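Local coordinates for protein DNA-entry nuclease (Competence-specific nuclease) (PDB 4QGO) that probably degrades DNA, and perhaps RNA, without sequence specificity, as a beta-beta-alpha nuclease regarded as a virulence factor of Streptococcus agalactiae, at residues 11-14 against 15-19; 161-165 against 166-170. The protein carries 1 engineered substitution. All coordinates share one frame; numbering follows the deposited sequence. Where two conformers were deposited one is given.

Interaction 1. Residues 11-14 against 15-19; sequences SQEF and QNNLK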
loop_
_atom_site.group_PDB
_atom_site.type_symbol
_atom_site.label_atom_id
_atom_site.label_comp_id
_atom_site.label_asym_id
_atom_site.label_seq_id
_atom_site.Cartn_x
_atom_site.Cartn_y
_atom_site.Cartn_z
ATOM N N SER A 11 -8.303 -5.696 16.014
ATOM C CA SER A 11 -7.860 -6.397 17.219
ATOM C C SER A 11 -6.720 -5.688 17.942
ATOM O O SER A 11 -5.985 -4.893 17.352
ATOM C CB SER A 11 -7.428 -7.825 16.893
ATOM O OG SER A 11 -6.173 -7.818 16.234
ATOM N N GLN A 12 -6.584 -5.989 19.231
ATOM C CA GLN A 12 -5.472 -5.484 20.022
ATOM C C GLN A 12 -4.153 -5.942 19.414
ATOM O O GLN A 12 -3.202 -5.167 19.316
ATOM C CB GLN A 12 -5.577 -5.979 21.469
ATOM C CG GLN A 12 -4.481 -5.456 22.375
ATOM C CD GLN A 12 -4.539 -3.953 22.539
ATOM O OE1 GLN A 12 -5.504 -3.414 23.080
ATOM N NE2 GLN A 12 -3.506 -3.264 22.064
ATOM N N GLU A 13 -4.113 -7.202 18.992
ATOM C CA GLU A 13 -2.910 -7.781 18.411
ATOM C C GLU A 13 -2.479 -7.031 17.149
ATOM O O GLU A 13 -1.300 -6.692 16.997
ATOM C CB GLU A 13 -3.096 -9.270 18.102
ATOM C CG GLU A 13 -1.800 -9.946 17.688
ATOM C CD GLU A 13 -1.927 -11.454 17.596
ATOM O OE1 GLU A 13 -2.928 -12.000 18.110
ATOM O OE2 GLU A 13 -1.032 -12.092 17.005
ATOM N N PHE A 14 -3.434 -6.759 16.261
ATOM C CA PHE A 14 -3.121 -5.972 15.074
ATOM C C PHE A 14 -2.543 -4.622 15.473
ATOM O O PHE A 14 -1.531 -4.177 14.916
ATOM C CB PHE A 14 -4.359 -5.762 14.191
ATOM C CG PHE A 14 -4.050 -5.053 12.902
ATOM C CD1 PHE A 14 -3.919 -3.672 12.870
ATOM C CD2 PHE A 14 -3.867 -5.773 11.730
ATOM C CE1 PHE A 14 -3.600 -3.023 11.702
ATOM C CE2 PHE A 14 -3.548 -5.120 10.560
ATOM C CZ PHE A 14 -3.422 -3.756 10.547
ATOM N N GLN A 15 -3.193 -3.965 16.429
ATOM C CA GLN A 15 -2.763 -2.639 16.851
ATOM C C GLN A 15 -1.379 -2.654 17.498
ATOM O O GLN A 15 -0.600 -1.723 17.317
ATOM C CB GLN A 15 -3.803 -1.993 17.778
ATOM C CG GLN A 15 -5.095 -1.654 17.059
ATOM C CD GLN A 15 -6.154 -1.061 17.963
ATOM O OE1 GLN A 15 -5.915 -0.069 18.646
ATOM N NE2 GLN A 15 -7.333 -1.675 17.979
ATOM N N ASN A 16 -1.071 -3.714 18.241
ATOM C CA ASN A 16 0.270 -3.878 18.802
ATOM C C ASN A 16 1.323 -3.994 17.695
ATOM O O ASN A 16 2.388 -3.367 17.752
ATOM C CB ASN A 16 0.324 -5.093 19.730
ATOM C CG ASN A 16 -0.435 -4.870 21.027
ATOM O OD1 ASN A 16 -0.823 -3.747 21.349
ATOM N ND2 ASN A 16 -0.642 -5.945 21.786
ATOM N N ASN A 17 1.017 -4.787 16.673
ATOM C CA ASN A 17 1.926 -4.918 15.539
ATOM C C ASN A 17 2.114 -3.580 14.829
ATOM O O ASN A 17 3.237 -3.215 14.464
ATOM C CB ASN A 17 1.434 -5.993 14.571
ATOM C CG ASN A 17 1.627 -7.393 15.116
ATOM O OD1 ASN A 17 2.584 -7.654 15.844
ATOM N ND2 ASN A 17 0.721 -8.300 14.772
ATOM N N LEU A 18 1.012 -2.853 14.654
ATOM C CA LEU A 18 1.060 -1.530 14.040
ATOM C C LEU A 18 1.985 -0.611 14.835
ATOM O O LEU A 18 2.853 0.038 14.263
ATOM C CB LEU A 18 -0.347 -0.931 13.933
ATOM C CG LEU A 18 -0.434 0.435 13.259
ATOM C CD1 LEU A 18 0.144 0.372 11.846
ATOM C CD2 LEU A 18 -1.874 0.931 13.245
ATOM N N LYS A 19 1.807 -0.575 16.153
ATOM C CA LYS A 19 2.645 0.267 17.006
ATOM C C LYS A 19 4.126 -0.094 16.895
ATOM O O LYS A 19 4.980 0.791 16.833
ATOM C CB LYS A 19 2.192 0.172 18.465
ATOM C CG LYS A 19 3.056 0.971 19.426
HETATM O O HOH W 1 -4.058 -0.158 20.930
HETATM O O HOH W 2 0.946 -11.080 15.705
#
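N16 N donates to Q12 O at 2.8 Å with an N-H...O angle of 155°, and L18 N to F14 O (2.9 Å) confirms the regular i to i+4 spacing. In one of the two conformers of Q12 the side chains repeat this pairing: Q12 NE2 donates to N16 OD1 at 2.8 Å, standing 42° out of the carbonyl plane of N16. The bend at chi2 (64°) in that conformer carries the amide forward along the helix, toward N16, and a water that donates to Q15 OE1 lies in weak contact with Q12 NE2. On another side of the turn E13 and N17 run alongside each other, and a water joins them, 2.6 Å from E13 OE2 and 2.9 Å from N17 ND2. S11 is the N-cap: its OG accepts from F14 N at 2.9 Å, and is also hydrogen-bonded to A5 O and V8 O, which ties the helix start to the preceding chain. The F14 ring meets L18 CB only loosely, yet both side chains are buried: F14 lies against P207 and edge-to-face with F187, while L18 touches F27, Y34 and A205, seating helix 12-22 on strands 27-30, 33-36 and 201-207.

Interaction 2. Residues 161-165 against 166-170; sequences RKAVD and QNKRV
K168 N to A163 O (3.1 Å) and N167 N to V164 O (2.9 Å) are the two backbone bonds of a Schellman motif, with N167, at a positive phi of 69°, as its C-prime residue. This pairing ends helix 153-165 and turns the chain back. A163 O is gripped twice, since Q166 N also donates to it at 3.0 Å; the two donors come from opposite faces of the carbonyl plane, Q166 N from well above it. A bond from Q166 N to K162 O is weak. A water donates to K168 O, and weakly to V164 O.

Among the side chains, K168 lies over the last turn: its CD packs on A163 CB at 4.0 Å, while its CB and CG pass beside A163 O. In one of its two conformers Q166, with CG anti to the carbonyl carbon (chi1 -68°), brings that CG to 3.3 Å from K162 O. V170 CG2 closes the apolar side, touching A163 CB at 4.0 Å and V164 CG2 at 4.1 Å, so that one methyl of V170 bridges A163 and V164, all three residues being buried.

Outside partners meet the polar ends: K168 NZ bridges to D197, in one conformer N167 OD1 accepts from R72, and D165 OD1 binds R75 and Y77. V164 touches L70 of strand 66-70, whose backbone pairs with V170, so the turn delivers the chain from helix 153-165 directly into strand 170-177 of the seven-stranded sheet.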
loop_
_atom_site.group_PDB
_atom_site.type_symbol
_atom_site.label_atom_id
_atom_site.label_comp_id
_atom_site.label_asym_id
_atom_site.label_seq_id
_atom_site.Cartn_x
_atom_site.Cartn_y
_atom_site.Cartn_z
ATOM N N ARG A 161 -3.845 10.305 -7.607
ATOM C CA ARG A 161 -4.070 10.410 -9.045
ATOM C C ARG A 161 -4.820 11.688 -9.384
ATOM O O ARG A 161 -4.442 12.411 -10.314
ATOM C CB ARG A 161 -4.870 9.193 -9.498
ATOM C CG ARG A 161 -5.029 9.058 -10.976
ATOM C CD ARG A 161 -5.715 7.749 -11.333
ATOM N NE ARG A 161 -7.095 7.721 -10.854
ATOM C CZ ARG A 161 -7.543 6.899 -9.915
ATOM N NH1 ARG A 161 -6.714 6.025 -9.346
ATOM N NH2 ARG A 161 -8.821 6.954 -9.550
ATOM N N LYS A 162 -5.873 11.980 -8.631
ATOM C CA LYS A 162 -6.660 13.179 -8.896
ATOM C C LYS A 162 -5.837 14.446 -8.675
ATOM O O LYS A 162 -5.971 15.416 -9.427
ATOM C CB LYS A 162 -7.948 13.177 -8.070
ATOM C CG LYS A 162 -8.951 12.156 -8.591
ATOM C CD LYS A 162 -10.143 11.983 -7.670
ATOM C CE LYS A 162 -11.078 10.906 -8.213
ATOM N NZ LYS A 162 -12.327 10.801 -7.407
ATOM N N ALA A 163 -4.971 14.432 -7.664
ATOM C CA ALA A 163 -4.082 15.557 -7.398
ATOM C C ALA A 163 -3.106 15.779 -8.549
ATOM O O ALA A 163 -2.925 16.910 -9.029
ATOM C CB ALA A 163 -3.332 15.328 -6.086
ATOM N N VAL A 164 -2.458 14.707 -8.992
ATOM C CA VAL A 164 -1.532 14.810 -10.114
ATOM C C VAL A 164 -2.271 15.320 -11.351
ATOM O O VAL A 164 -1.721 16.115 -12.127
ATOM C CB VAL A 164 -0.847 13.451 -10.412
ATOM C CG1 VAL A 164 -0.141 13.478 -11.765
ATOM C CG2 VAL A 164 0.136 13.100 -9.300
ATOM N N ASP A 165 -3.527 14.909 -11.506
ATOM C CA ASP A 165 -4.306 15.289 -12.683
ATOM C C ASP A 165 -4.727 16.760 -12.631
ATOM O O ASP A 165 -5.156 17.330 -13.642
ATOM C CB ASP A 165 -5.494 14.341 -12.858
ATOM C CG ASP A 165 -5.062 12.961 -13.337
ATOM O OD1 ASP A 165 -3.886 12.829 -13.733
ATOM O OD2 ASP A 165 -5.883 12.016 -13.332
ATOM N N GLN A 166 -4.615 17.350 -11.445
ATOM C CA GLN A 166 -4.843 18.780 -11.247
ATOM C C GLN A 166 -3.520 19.536 -11.273
ATOM O O GLN A 166 -3.434 20.661 -10.781
ATOM C CB GLN A 166 -5.554 19.035 -9.918
ATOM C CG GLN A 166 -6.984 18.536 -9.851
ATOM C CD GLN A 166 -7.575 18.670 -8.465
ATOM O OE1 GLN A 166 -6.850 18.686 -7.469
ATOM N NE2 GLN A 166 -8.897 18.769 -8.391
ATOM N N ASN A 167 -2.492 18.899 -11.830
ATOM C CA ASN A 167 -1.164 19.498 -11.992
ATOM C C ASN A 167 -0.396 19.717 -10.689
ATOM O O ASN A 167 0.446 20.606 -10.595
ATOM C CB ASN A 167 -1.246 20.804 -12.792
ATOM C CG ASN A 167 -1.869 20.607 -14.153
ATOM O OD1 ASN A 167 -1.504 19.689 -14.880
ATOM N ND2 ASN A 167 -2.822 21.463 -14.502
ATOM N N LYS A 168 -0.680 18.893 -9.690
ATOM C CA LYS A 168 0.060 18.966 -8.436
ATOM C C LYS A 168 1.295 18.066 -8.478
ATOM O O LYS A 168 1.338 17.076 -9.212
ATOM C CB LYS A 168 -0.830 18.595 -7.256
ATOM C CG LYS A 168 -2.047 19.501 -7.141
ATOM C CD LYS A 168 -2.780 19.281 -5.843
ATOM C CE LYS A 168 -4.095 20.049 -5.840
ATOM N NZ LYS A 168 -3.879 21.507 -6.091
ATOM N N ARG A 169 2.307 18.449 -7.713
ATOM C CA ARG A 169 3.493 17.630 -7.477
ATOM C C ARG A 169 3.284 16.904 -6.158
ATOM O O ARG A 169 3.044 17.537 -5.130
ATOM C CB ARG A 169 4.740 18.507 -7.372
ATOM C CG ARG A 169 5.203 19.108 -8.693
ATOM C CD ARG A 169 6.368 18.315 -9.265
ATOM N NE ARG A 169 7.586 18.501 -8.486
ATOM C CZ ARG A 169 8.748 17.919 -8.759
ATOM N NH1 ARG A 169 8.866 17.069 -9.786
ATOM N NH2 ARG A 169 9.792 18.159 -7.986
ATOM N N VAL A 170 3.352 15.581 -6.189
ATOM C CA VAL A 170 3.057 14.799 -4.990
ATOM C C VAL A 170 4.241 13.931 -4.586
ATOM O O VAL A 170 4.659 13.049 -5.327
ATOM C CB VAL A 170 1.800 13.925 -5.175
ATOM C CG1 VAL A 170 1.504 13.178 -3.876
ATOM C CG2 VAL A 170 0.606 14.794 -5.553
HETATM O O HOH W 3 1.444 17.138 -11.898
#

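Interaction 1 comes first along the chain and interaction 2 follows much later; their centres lie 33 Å apart, on opposite sides of the chain's centre, with nearest atoms about 20 Å from each other. They occupy opposite ends of two different helices: residues 11-19 start helix 12-22, whereas 161-170 terminate helix 153-165. What they share is the seven-stranded antiparallel sheet. Interaction 1 rests on strands 27-30, 33-36 and 201-207, neighbours at one edge, and interaction 2 feeds strand 170-177, separated from 201-207 by strand 188-195. The two contacts thus attach helix ends to different parts of one sheet without touching.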